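Local coordinates for protein homoserine kinase (Listeria monocytogenes, PDB 3HUL) that probably catalyses the ATP-dependent phosphorylation of L-homoserine to O-phospho-L-homoserine in the threonine branch of amino-acid biosynthesis, at residues A[23-28]-A[250-255]; A[67-72]-A[98-103]; A[91-96]-A[115-120]. All coordinates share one frame; numbering follows the deposited sequence.

Contact 1 of 3, residues A[23-28]-A[250-255]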
ATOM      1  N   LEU A  23      -1.979 -17.745   4.730  1.00 21.15           N
ATOM      2  CA  LEU A  23      -1.249 -16.947   5.706  1.00 22.71           C
ATOM      3  C   LEU A  23      -0.342 -17.880   6.492  1.00 22.11           C
ATOM      4  O   LEU A  23      -0.817 -18.909   6.993  1.00 22.75           O
ATOM      5  CB  LEU A  23      -2.260 -16.218   6.633  1.00 22.66           C
ATOM      6  CG  LEU A  23      -1.819 -15.293   7.785  1.00 25.72           C
ATOM      7  CD1 LEU A  23      -1.061 -14.066   7.258  1.00 26.07           C
ATOM      8  CD2 LEU A  23      -3.034 -14.820   8.549  1.00 25.43           C
ATOM      9  N   ALA A  24       0.947 -17.542   6.565  1.00 21.70           N
ATOM     10  CA  ALA A  24       1.930 -18.338   7.296  1.00 22.18           C
ATOM     11  C   ALA A  24       1.823 -18.026   8.776  1.00 22.66           C
ATOM     12  O   ALA A  24       1.549 -16.892   9.144  1.00 22.89           O
ATOM     13  CB  ALA A  24       3.382 -18.088   6.779  1.00 20.80           C
ATOM     14  N   LEU A  25       2.058 -19.038   9.605  1.00 23.16           N
ATOM     15  CA  LEU A  25       1.870 -18.952  11.063  1.00 24.01           C
ATOM     16  C   LEU A  25       3.093 -19.469  11.836  1.00 24.63           C
ATOM     17  O   LEU A  25       3.892 -20.227  11.290  1.00 24.46           O
ATOM     18  CB  LEU A  25       0.632 -19.755  11.476  1.00 23.86           C
ATOM     19  CG  LEU A  25      -0.701 -19.325  10.878  1.00 23.75           C
ATOM     20  CD1 LEU A  25      -1.788 -20.256  11.405  1.00 25.18           C
ATOM     21  CD2 LEU A  25      -0.979 -17.878  11.273  1.00 22.58           C
ATOM     22  N   THR A  26       3.230 -19.051  13.098  1.00 25.50           N
ATOM     23  CA  THR A  26       4.403 -19.386  13.911  1.00 26.14           C
ATOM     24  C   THR A  26       4.324 -20.804  14.519  1.00 27.34           C
ATOM     25  O   THR A  26       4.346 -20.963  15.736  1.00 28.50           O
ATOM     26  CB  THR A  26       4.635 -18.321  15.031  1.00 26.17           C
ATOM     27  OG1 THR A  26       3.411 -18.098  15.715  1.00 24.23           O
ATOM     28  CG2 THR A  26       5.128 -16.959  14.443  1.00 24.88           C
ATOM     29  N   LEU A  27       4.172 -21.820  13.669  1.00 28.09           N
ATOM     30  CA  LEU A  27       4.406 -23.213  14.061  1.00 28.80           C
ATOM     31  C   LEU A  27       5.278 -23.752  12.950  1.00 28.41           C
ATOM     32  O   LEU A  27       5.164 -23.278  11.814  1.00 28.01           O
ATOM     33  CB  LEU A  27       3.114 -24.014  14.162  1.00 28.64           C
ATOM     34  CG  LEU A  27       2.150 -23.734  15.311  1.00 31.34           C
ATOM     35  CD1 LEU A  27       0.850 -24.511  15.053  1.00 29.77           C
ATOM     36  CD2 LEU A  27       2.746 -24.082  16.718  1.00 30.76           C
ATOM     37  N   TYR A  28       6.156 -24.691  13.275  1.00 28.30           N
ATOM     38  CA  TYR A  28       7.233 -25.079  12.353  1.00 29.63           C
ATOM     39  C   TYR A  28       7.449 -26.561  12.175  1.00 29.92           C
ATOM     40  O   TYR A  28       7.250 -27.347  13.092  1.00 30.49           O
ATOM     41  CB  TYR A  28       8.566 -24.419  12.723  1.00 28.98           C
ATOM     42  CG  TYR A  28       8.428 -22.937  12.945  1.00 30.14           C
ATOM     43  CD1 TYR A  28       8.343 -22.055  11.861  1.00 29.78           C
ATOM     44  CD2 TYR A  28       8.336 -22.421  14.234  1.00 29.28           C
ATOM     45  CE1 TYR A  28       8.202 -20.711  12.058  1.00 29.07           C
ATOM     46  CE2 TYR A  28       8.188 -21.076  14.446  1.00 29.44           C
ATOM     47  CZ  TYR A  28       8.122 -20.223  13.347  1.00 30.69           C
ATOM     48  OH  TYR A  28       7.972 -18.881  13.544  1.00 29.80           O
ATOM     49  N   THR A 250      -9.227 -27.314  12.936  1.00 29.92           N
ATOM     50  CA  THR A 250      -8.918 -26.202  13.843  1.00 29.69           C
ATOM     51  C   THR A 250      -9.708 -24.946  13.492  1.00 28.64           C
ATOM     52  O   THR A 250     -10.076 -24.739  12.329  1.00 28.20           O
ATOM     53  CB  THR A 250      -7.400 -25.912  14.125  1.00 30.10           C
ATOM     54  OG1 THR A 250      -6.960 -24.737  13.434  1.00 34.28           O
ATOM     55  CG2 THR A 250      -6.547 -27.052  13.853  1.00 26.90           C
ATOM     56  N   VAL A 251     -10.023 -24.172  14.534  1.00 28.20           N
ATOM     57  CA  VAL A 251     -10.728 -22.909  14.430  1.00 27.00           C
ATOM     58  C   VAL A 251      -9.712 -21.836  14.821  1.00 27.44           C
ATOM     59  O   VAL A 251      -8.958 -21.992  15.804  1.00 26.57           O
ATOM     60  CB  VAL A 251     -11.968 -22.852  15.356  1.00 27.86           C
ATOM     61  CG1 VAL A 251     -12.614 -21.457  15.354  1.00 28.45           C
ATOM     62  CG2 VAL A 251     -13.026 -23.898  14.949  1.00 27.21           C
ATOM     63  N   LEU A 252      -9.644 -20.785  14.004  1.00 26.81           N
ATOM     64  CA  LEU A 252      -8.809 -19.635  14.308  1.00 26.28           C
ATOM     65  C   LEU A 252      -9.637 -18.416  14.663  1.00 25.26           C
ATOM     66  O   LEU A 252     -10.651 -18.125  14.020  1.00 25.16           O
ATOM     67  CB  LEU A 252      -7.857 -19.298  13.149  1.00 26.10           C
ATOM     68  CG  LEU A 252      -6.821 -20.347  12.768  1.00 28.43           C
ATOM     69  CD1 LEU A 252      -6.249 -20.033  11.387  1.00 30.65           C
ATOM     70  CD2 LEU A 252      -5.688 -20.483  13.805  1.00 30.93           C
ATOM     71  N   VAL A 253      -9.187 -17.709  15.696  1.00 23.99           N
ATOM     72  CA  VAL A 253      -9.780 -16.463  16.095  1.00 23.07           C
ATOM     73  C   VAL A 253      -8.771 -15.401  15.687  1.00 23.14           C
ATOM     74  O   VAL A 253      -7.606 -15.476  16.035  1.00 23.09           O
ATOM     75  CB  VAL A 253     -10.024 -16.410  17.634  1.00 23.48           C
ATOM     76  CG1 VAL A 253     -10.461 -15.001  18.109  1.00 22.23           C
ATOM     77  CG2 VAL A 253     -11.051 -17.494  18.083  1.00 22.89           C
ATOM     78  N   PHE A 254      -9.224 -14.408  14.940  1.00 23.04           N
ATOM     79  CA  PHE A 254      -8.327 -13.319  14.527  1.00 23.19           C
ATOM     80  C   PHE A 254      -8.584 -12.121  15.453  1.00 21.66           C
ATOM     81  O   PHE A 254      -9.725 -11.733  15.636  1.00 22.58           O
ATOM     82  CB  PHE A 254      -8.570 -12.949  13.044  1.00 22.36           C
ATOM     83  CG  PHE A 254      -8.205 -14.060  12.050  1.00 23.40           C
ATOM     84  CD1 PHE A 254      -7.030 -13.979  11.290  1.00 22.31           C
ATOM     85  CD2 PHE A 254      -9.040 -15.161  11.871  1.00 21.35           C
ATOM     86  CE1 PHE A 254      -6.675 -15.012  10.380  1.00 23.42           C
ATOM     87  CE2 PHE A 254      -8.721 -16.193  10.960  1.00 23.42           C
ATOM     88  CZ  PHE A 254      -7.519 -16.118  10.209  1.00 23.74           C
ATOM     89  N   ALA A 255      -7.538 -11.530  16.016  1.00 21.92           N
ATOM     90  CA  ALA A 255      -7.717 -10.471  17.033  1.00 22.64           C
ATOM     91  C   ALA A 255      -6.595  -9.462  17.053  1.00 22.48           C
ATOM     92  O   ALA A 255      -5.468  -9.799  16.741  1.00 22.59           O
ATOM     93  CB  ALA A 255      -7.825 -11.119  18.439  1.00 22.72           C
TER
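Leu25 and Leu252 mark the closest backbone approach, yet their CA atoms are still 11.2 Å apart, and no hydrogen bond joins the two strands; side chains alone span the distance. Segment 23-28 is itself bent. Strand 21-25 gives way to strand 27-36 through an inverse gamma turn centred on Thr26, where Leu27 N makes a weak 2.9 Å bond to Leu25 O, and the chain leaves in a new direction. Segment 250-255, by contrast, runs extended from Val251 onward.

Two apolar pairs make the contact. Leu23 meets Phe254 at the rim of the ring: Leu23 CD2 lies 4.1 Å from Phe254 CE1 and close to the ring plane, so the methyl touches the edge and does not sit over a face. With Leu23 CG anti to its own nitrogen (chi1 180°), the side chain slides past the phenylalanine, the two pointing in opposite directions. The second pair is looser, with Leu25 CD1 and Leu252 CD1 separated by 4.5 Å.

Here the two lobes of a GHMP kinase meet. Strand 21-25 belongs to the large mixed sheet that includes strand 3-12, whereas strand 251-255 is an inner strand of the four-stranded antiparallel sheet of the C-terminal part. Leu157 and Leu279, from the strands 156-161 and 275-280 of that second sheet, fill in around the leucines: Leu25 and Leu252 both pack on each of them, and Phe254 also rests on Leu157. The Leu25 side chain also comes within about 4 Å of that of Leu86, in the predicted ATP-binding loop, so this buried apolar seam borders that loop. Thr26 OG1 is tied to the backbone nitrogen of Asp280, a polar link from the corner to the end of strand 275-280.

Contact 2 of 3, residues A[67-72]-A[98-103]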
ATOM      1  N   PRO A  67      15.729 -37.572  -8.428  1.00 39.60           N
ATOM      2  CA  PRO A  67      15.609 -39.026  -8.272  1.00 40.78           C
ATOM      3  C   PRO A  67      16.939 -39.640  -7.856  1.00 41.64           C
ATOM      4  O   PRO A  67      16.966 -40.576  -7.058  1.00 41.79           O
ATOM      5  CB  PRO A  67      15.213 -39.508  -9.676  1.00 40.32           C
ATOM      6  CG  PRO A  67      14.764 -38.265 -10.421  1.00 39.92           C
ATOM      7  CD  PRO A  67      15.556 -37.153  -9.833  1.00 39.78           C
ATOM      8  N   ASN A  68      18.018 -39.047  -8.359  1.00 42.70           N
ATOM      9  CA  ASN A  68      19.365 -39.574  -8.227  1.00 44.30           C
ATOM     10  C   ASN A  68      20.106 -39.054  -6.990  1.00 44.55           C
ATOM     11  O   ASN A  68      21.308 -39.274  -6.862  1.00 45.23           O
ATOM     12  CB  ASN A  68      20.160 -39.301  -9.525  1.00 44.52           C
ATOM     13  CG  ASN A  68      19.560 -40.020 -10.750  1.00 46.82           C
ATOM     14  OD1 ASN A  68      18.880 -41.052 -10.610  1.00 50.05           O
ATOM     15  ND2 ASN A  68      19.807 -39.475 -11.955  1.00 47.37           N
ATOM     16  N   LEU A  69      19.387 -38.373  -6.091  1.00 44.45           N
ATOM     17  CA  LEU A  69      19.903 -38.000  -4.762  1.00 44.30           C
ATOM     18  C   LEU A  69      20.511 -39.182  -4.007  1.00 44.77           C
ATOM     19  O   LEU A  69      19.985 -40.296  -4.063  1.00 44.94           O
ATOM     20  CB  LEU A  69      18.781 -37.440  -3.880  1.00 43.86           C
ATOM     21  CG  LEU A  69      18.310 -35.984  -3.990  1.00 43.57           C
ATOM     22  CD1 LEU A  69      17.274 -35.707  -2.910  1.00 42.35           C
ATOM     23  CD2 LEU A  69      19.451 -34.947  -3.940  1.00 42.00           C
ATOM     24  N   THR A  70      21.619 -38.923  -3.311  1.00 44.78           N
ATOM     25  CA  THR A  70      22.179 -39.835  -2.311  1.00 44.89           C
ATOM     26  C   THR A  70      21.328 -39.685  -1.067  1.00 44.66           C
ATOM     27  O   THR A  70      21.092 -38.559  -0.643  1.00 44.97           O
ATOM     28  CB  THR A  70      23.629 -39.422  -1.904  1.00 44.86           C
ATOM     29  OG1 THR A  70      24.450 -39.312  -3.062  1.00 45.18           O
ATOM     30  CG2 THR A  70      24.256 -40.414  -0.912  1.00 44.68           C
ATOM     31  N   PRO A  71      20.871 -40.808  -0.478  1.00 44.83           N
ATOM     32  CA  PRO A  71      20.126 -40.830   0.782  1.00 44.44           C
ATOM     33  C   PRO A  71      20.854 -40.185   1.941  1.00 44.18           C
ATOM     34  O   PRO A  71      22.067 -40.060   1.918  1.00 44.40           O
ATOM     35  CB  PRO A  71      19.976 -42.327   1.063  1.00 44.43           C
ATOM     36  CG  PRO A  71      19.935 -42.932  -0.269  1.00 44.38           C
ATOM     37  CD  PRO A  71      20.910 -42.148  -1.095  1.00 44.87           C
ATOM     38  N   HIS A  72      20.088 -39.788   2.953  1.00 44.17           N
ATOM     39  CA  HIS A  72      20.613 -39.226   4.194  1.00 43.58           C
ATOM     40  C   HIS A  72      19.776 -39.701   5.363  1.00 43.86           C
ATOM     41  O   HIS A  72      18.665 -40.172   5.165  1.00 43.64           O
ATOM     42  CB  HIS A  72      20.530 -37.701   4.163  1.00 42.97           C
ATOM     43  CG  HIS A  72      21.595 -37.045   3.351  1.00 40.51           C
ATOM     44  ND1 HIS A  72      22.652 -36.376   3.923  1.00 39.26           N
ATOM     45  CD2 HIS A  72      21.751 -36.925   2.012  1.00 39.76           C
ATOM     46  CE1 HIS A  72      23.425 -35.884   2.969  1.00 40.69           C
ATOM     47  NE2 HIS A  72      22.896 -36.199   1.800  1.00 41.08           N
ATOM     48  N   GLU A  98      12.810 -28.173  -0.544  1.00 30.79           N
ATOM     49  CA  GLU A  98      14.019 -27.493  -0.052  1.00 31.40           C
ATOM     50  C   GLU A  98      15.161 -28.499   0.094  1.00 31.69           C
ATOM     51  O   GLU A  98      16.313 -28.190  -0.212  1.00 31.05           O
ATOM     52  CB  GLU A  98      13.751 -26.826   1.292  1.00 30.93           C
ATOM     53  CG  GLU A  98      12.779 -25.661   1.201  1.00 32.71           C
ATOM     54  CD  GLU A  98      13.452 -24.381   0.759  1.00 33.85           C
ATOM     55  OE1 GLU A  98      14.254 -24.384  -0.195  1.00 34.42           O
ATOM     56  OE2 GLU A  98      13.181 -23.349   1.385  1.00 40.13           O
ATOM     57  N   LEU A  99      14.831 -29.701   0.568  1.00 32.19           N
ATOM     58  CA  LEU A  99      15.821 -30.782   0.642  1.00 33.17           C
ATOM     59  C   LEU A  99      16.474 -31.065  -0.725  1.00 33.22           C
ATOM     60  O   LEU A  99      17.696 -31.020  -0.854  1.00 33.57           O
ATOM     61  CB  LEU A  99      15.191 -32.046   1.231  1.00 33.11           C
ATOM     62  CG  LEU A  99      16.102 -33.207   1.614  1.00 34.02           C
ATOM     63  CD1 LEU A  99      16.928 -32.888   2.850  1.00 32.34           C
ATOM     64  CD2 LEU A  99      15.235 -34.442   1.851  1.00 33.71           C
ATOM     65  N   ALA A 100      15.655 -31.300  -1.742  1.00 33.20           N
ATOM     66  CA  ALA A 100      16.155 -31.642  -3.058  1.00 33.42           C
ATOM     67  C   ALA A 100      16.935 -30.483  -3.655  1.00 34.08           C
ATOM     68  O   ALA A 100      18.000 -30.671  -4.286  1.00 33.82           O
ATOM     69  CB  ALA A 100      15.001 -32.018  -3.979  1.00 33.12           C
ATOM     70  N   ASN A 101      16.366 -29.286  -3.504  1.00 33.48           N
ATOM     71  CA  ASN A 101      16.973 -28.095  -4.027  1.00 32.93           C
ATOM     72  C   ASN A 101      18.348 -27.895  -3.417  1.00 33.67           C
ATOM     73  O   ASN A 101      19.281 -27.471  -4.102  1.00 32.65           O
ATOM     74  CB  ASN A 101      16.107 -26.863  -3.748  1.00 32.93           C
ATOM     75  CG  ASN A 101      16.734 -25.593  -4.285  1.00 29.92           C
ATOM     76  OD1 ASN A 101      16.866 -25.412  -5.493  1.00 25.84           O
ATOM     77  ND2 ASN A 101      17.153 -24.719  -3.379  1.00 28.08           N
ATOM     78  N   THR A 102      18.480 -28.190  -2.130  1.00 34.44           N
ATOM     79  CA  THR A 102      19.791 -28.015  -1.522  1.00 36.63           C
ATOM     80  C   THR A 102      20.748 -29.187  -1.856  1.00 36.85           C
ATOM     81  O   THR A 102      21.822 -28.953  -2.414  1.00 37.45           O
ATOM     82  CB  THR A 102      19.713 -27.639  -0.018  1.00 36.65           C
ATOM     83  OG1 THR A 102      19.045 -26.374   0.091  1.00 38.86           O
ATOM     84  CG2 THR A 102      21.092 -27.463   0.581  1.00 36.60           C
ATOM     85  N   LEU A 103      20.344 -30.425  -1.588  1.00 37.14           N
ATOM     86  CA  LEU A 103      21.239 -31.573  -1.832  1.00 37.14           C
ATOM     87  C   LEU A 103      21.577 -31.849  -3.291  1.00 37.13           C
ATOM     88  O   LEU A 103      22.626 -32.415  -3.575  1.00 38.17           O
ATOM     89  CB  LEU A 103      20.725 -32.842  -1.161  1.00 36.94           C
ATOM     90  CG  LEU A 103      20.603 -32.850   0.362  1.00 38.12           C
ATOM     91  CD1 LEU A 103      19.880 -34.114   0.813  1.00 36.76           C
ATOM     92  CD2 LEU A 103      21.957 -32.724   1.049  1.00 38.30           C
TER
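Leu103 N bonds to Leu99 O at 2.8 Å, a regular helical bond that keeps the final turn of helix 88-103 wound and fixes where the Leu103 side chain leaves the backbone. The bond one residue earlier, Thr102 N to Glu98 O, is of the same kind. From this end of the helix Leu103 projects against segment 67-72, a loop running into strand 72-78, which brings Leu69 and His72 to meet it.

Leu69 comes in first. Its CD2 methyl packs 3.7 Å from Leu103 CB, close to the root of that side chain, and the two leucines cross at about a right angle. The other methyl, Leu69 CD1, reaches back along the helix to within 4.2 Å of Ala100 CA, so one leucine bridges residues three apart on the helix surface.

Farther out, both methyls of Leu103 lie against the imidazole of His72. Leu103 CD1 comes obliquely to the ring, 3.6 Å from His72 CD2; Leu103 CD2 lies 3.7 Å from His72 NE2. The histidine's other nitrogen, ND1, is hydrogen-bonded to the carbonyl oxygen of Gly34, an anchor that would limit rotation of the ring and hold its CD2/NE2 side against the leucine.

The contact thus ties the loop between helix 57-65 and strand 72-78 to the C-terminal end of helix 88-103, within the N-terminal GHMP region. His72 starts strand 72-78 and packs on Ile33 and Glu36 of the adjacent strand 27-36, and the next helical turn back places Leu99 on Ile33 as well.

Contact 3 of 3, residues A[91-96]-A[115-120]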
ATOM      1  N   ALA A  91       3.554 -28.094   4.498  1.00 25.65           N
ATOM      2  CA  ALA A  91       4.893 -27.820   5.026  1.00 25.92           C
ATOM      3  C   ALA A  91       5.889 -28.953   4.686  1.00 26.41           C
ATOM      4  O   ALA A  91       7.079 -28.673   4.375  1.00 25.98           O
ATOM      5  CB  ALA A  91       4.866 -27.566   6.529  1.00 25.18           C
ATOM      6  N   ALA A  92       5.394 -30.201   4.706  1.00 25.38           N
ATOM      7  CA  ALA A  92       6.225 -31.365   4.391  1.00 26.22           C
ATOM      8  C   ALA A  92       6.628 -31.361   2.919  1.00 26.32           C
ATOM      9  O   ALA A  92       7.802 -31.600   2.594  1.00 27.78           O
ATOM     10  CB  ALA A  92       5.531 -32.714   4.825  1.00 25.80           C
ATOM     11  N   VAL A  93       5.685 -31.043   2.034  1.00 25.80           N
ATOM     12  CA  VAL A  93       5.968 -30.933   0.609  1.00 25.59           C
ATOM     13  C   VAL A  93       7.025 -29.835   0.338  1.00 26.07           C
ATOM     14  O   VAL A  93       8.032 -30.069  -0.326  1.00 25.97           O
ATOM     15  CB  VAL A  93       4.686 -30.639  -0.207  1.00 26.43           C
ATOM     16  CG1 VAL A  93       5.052 -30.220  -1.638  1.00 25.87           C
ATOM     17  CG2 VAL A  93       3.705 -31.858  -0.194  1.00 25.57           C
ATOM     18  N   VAL A  94       6.799 -28.649   0.887  1.00 25.25           N
ATOM     19  CA  VAL A  94       7.786 -27.568   0.792  1.00 24.99           C
ATOM     20  C   VAL A  94       9.157 -27.982   1.361  1.00 24.68           C
ATOM     21  O   VAL A  94      10.175 -27.682   0.779  1.00 25.02           O
ATOM     22  CB  VAL A  94       7.248 -26.275   1.465  1.00 25.23           C
ATOM     23  CG1 VAL A  94       8.355 -25.183   1.581  1.00 24.10           C
ATOM     24  CG2 VAL A  94       6.017 -25.791   0.715  1.00 23.42           C
ATOM     25  N   ALA A  95       9.167 -28.671   2.488  1.00 25.08           N
ATOM     26  CA  ALA A  95      10.415 -29.163   3.074  1.00 26.28           C
ATOM     27  C   ALA A  95      11.175 -30.137   2.150  1.00 27.06           C
ATOM     28  O   ALA A  95      12.408 -30.077   2.059  1.00 28.16           O
ATOM     29  CB  ALA A  95      10.139 -29.802   4.415  1.00 25.35           C
ATOM     30  N   GLY A  96      10.438 -31.006   1.453  1.00 27.31           N
ATOM     31  CA  GLY A  96      11.024 -31.926   0.490  1.00 28.13           C
ATOM     32  C   GLY A  96      11.598 -31.209  -0.700  1.00 28.75           C
ATOM     33  O   GLY A  96      12.651 -31.579  -1.219  1.00 29.02           O
ATOM     34  N   ARG A 115       5.555 -22.766  -7.682  1.00 28.40           N
ATOM     35  CA  ARG A 115       4.930 -23.455  -8.809  1.00 28.96           C
ATOM     36  C   ARG A 115       4.913 -24.955  -8.570  1.00 28.63           C
ATOM     37  O   ARG A 115       3.892 -25.614  -8.810  1.00 28.93           O
ATOM     38  CB  ARG A 115       5.597 -23.160 -10.168  1.00 29.61           C
ATOM     39  CG  ARG A 115       4.906 -23.979 -11.286  1.00 31.90           C
ATOM     40  CD  ARG A 115       5.751 -24.332 -12.508  1.00 37.60           C
ATOM     41  NE  ARG A 115       7.087 -24.899 -12.276  1.00 39.44           N
ATOM     42  CZ  ARG A 115       7.393 -26.201 -12.257  1.00 40.21           C
ATOM     43  NH1 ARG A 115       6.464 -27.145 -12.393  1.00 40.65           N
ATOM     44  NH2 ARG A 115       8.652 -26.564 -12.090  1.00 41.13           N
ATOM     45  N   ILE A 116       6.034 -25.480  -8.073  1.00 28.02           N
ATOM     46  CA  ILE A 116       6.228 -26.927  -7.935  1.00 27.86           C
ATOM     47  C   ILE A 116       5.375 -27.480  -6.808  1.00 27.58           C
ATOM     48  O   ILE A 116       4.738 -28.529  -6.950  1.00 27.28           O
ATOM     49  CB  ILE A 116       7.723 -27.286  -7.694  1.00 27.63           C
ATOM     50  CG1 ILE A 116       8.548 -27.051  -8.979  1.00 28.84           C
ATOM     51  CG2 ILE A 116       7.873 -28.715  -7.157  1.00 26.29           C
ATOM     52  CD1 ILE A 116      10.059 -26.978  -8.759  1.00 28.67           C
ATOM     53  N   ALA A 117       5.358 -26.763  -5.691  1.00 27.37           N
ATOM     54  CA  ALA A 117       4.565 -27.186  -4.537  1.00 27.74           C
ATOM     55  C   ALA A 117       3.065 -27.144  -4.828  1.00 27.54           C
ATOM     56  O   ALA A 117       2.309 -28.005  -4.357  1.00 27.80           O
ATOM     57  CB  ALA A 117       4.914 -26.344  -3.292  1.00 27.14           C
ATOM     58  N   ALA A 118       2.645 -26.159  -5.611  1.00 27.82           N
ATOM     59  CA  ALA A 118       1.220 -25.981  -5.927  1.00 29.36           C
ATOM     60  C   ALA A 118       0.730 -27.080  -6.886  1.00 29.65           C
ATOM     61  O   ALA A 118      -0.365 -27.623  -6.719  1.00 29.45           O
ATOM     62  CB  ALA A 118       0.970 -24.575  -6.523  1.00 29.48           C
ATOM     63  N   GLU A 119       1.573 -27.416  -7.863  1.00 30.39           N
ATOM     64  CA  GLU A 119       1.332 -28.545  -8.776  1.00 31.20           C
ATOM     65  C   GLU A 119       1.171 -29.858  -7.999  1.00 30.78           C
ATOM     66  O   GLU A 119       0.286 -30.654  -8.299  1.00 30.37           O
ATOM     67  CB  GLU A 119       2.483 -28.621  -9.777  1.00 31.46           C
ATOM     68  CG  GLU A 119       2.303 -29.553 -10.961  1.00 36.48           C
ATOM     69  CD  GLU A 119       3.465 -29.421 -11.970  1.00 41.39           C
ATOM     70  OE1 GLU A 119       3.766 -28.275 -12.422  1.00 41.75           O
ATOM     71  OE2 GLU A 119       4.080 -30.465 -12.302  1.00 42.36           O
ATOM     72  N   ILE A 120       2.015 -30.074  -6.990  1.00 30.97           N
ATOM     73  CA  ILE A 120       1.901 -31.267  -6.146  1.00 31.39           C
ATOM     74  C   ILE A 120       0.621 -31.259  -5.327  1.00 31.99           C
ATOM     75  O   ILE A 120      -0.086 -32.277  -5.253  1.00 32.02           O
ATOM     76  CB  ILE A 120       3.097 -31.432  -5.178  1.00 31.27           C
ATOM     77  CG1 ILE A 120       4.386 -31.720  -5.964  1.00 31.65           C
ATOM     78  CG2 ILE A 120       2.818 -32.547  -4.177  1.00 30.64           C
ATOM     79  CD1 ILE A 120       5.644 -31.744  -5.081  1.00 30.30           C
TER
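Val93 holds CG1 anti to its backbone nitrogen (chi1 167°), and Ile120 sends CG1 beside its own nitrogen with CD1 fully extended beyond it (chi2 174°); together these settings bring the two branched side chains alongside each other. They slide past one another in opposite directions. Val93 CG1 touches Ile120 CD1 at 3.8 Å, and Ile120 CG2 lies 4.1 Å from Val93 CG2, and as far from CG1, so the valine fork straddles that methyl while the isoleucine tip passes along one prong.

Ala117, one turn before Ile120, presents a single methyl to two valines: its CB is 4.2 Å from Val93 CG1 and equally far from Val94 CG2. The backbones come nearest here, the CA atoms of Val94 and Ala117 being 6.2 Å apart. The axes of the short helical segments 91-96 and 115-120 approach to 9.9 Å, with 135° between their N-to-C directions, midway between perpendicular and antiparallel.

Helix 57-65 adds Val57 against Val93 and Thr61 against Ile120, while Ala130 and Val131 of helix 127-132 cover Val94. Ala91, the last residue of the predicted ATP-binding stretch, lies in the first turn of helix 88-103. Between these two segments there is no hydrogen bond or salt bridge, and methyl groups make the contact, so shape rather than polarity probably governs their spacing here.

Overall arrangement
Contact 1 closes the longest loop: its segments stand 222 residues apart, and both other contacts fall between them in the chain. Contacts 2 and 3 interleave in the order 67-72, 91-96, 98-103, 115-120, and share helix 88-103, contact 3 using its N-terminal half and contact 2 its C-terminal end; their centres are about 14 Å apart. Contact 1 lies nearest the chain's centre, about 8 Å from it; its centre is about 20 Å from contact 3's and about 30 Å from contact 2's. Contacts 2 and 3 knit together the N-terminal GHMP region, while contact 1 joins its sheet to the C-terminal one; the predicted ATP-binding stretch 81-91, a loop running into helix 88-103, passes close to contact 1 and ends in contact 3.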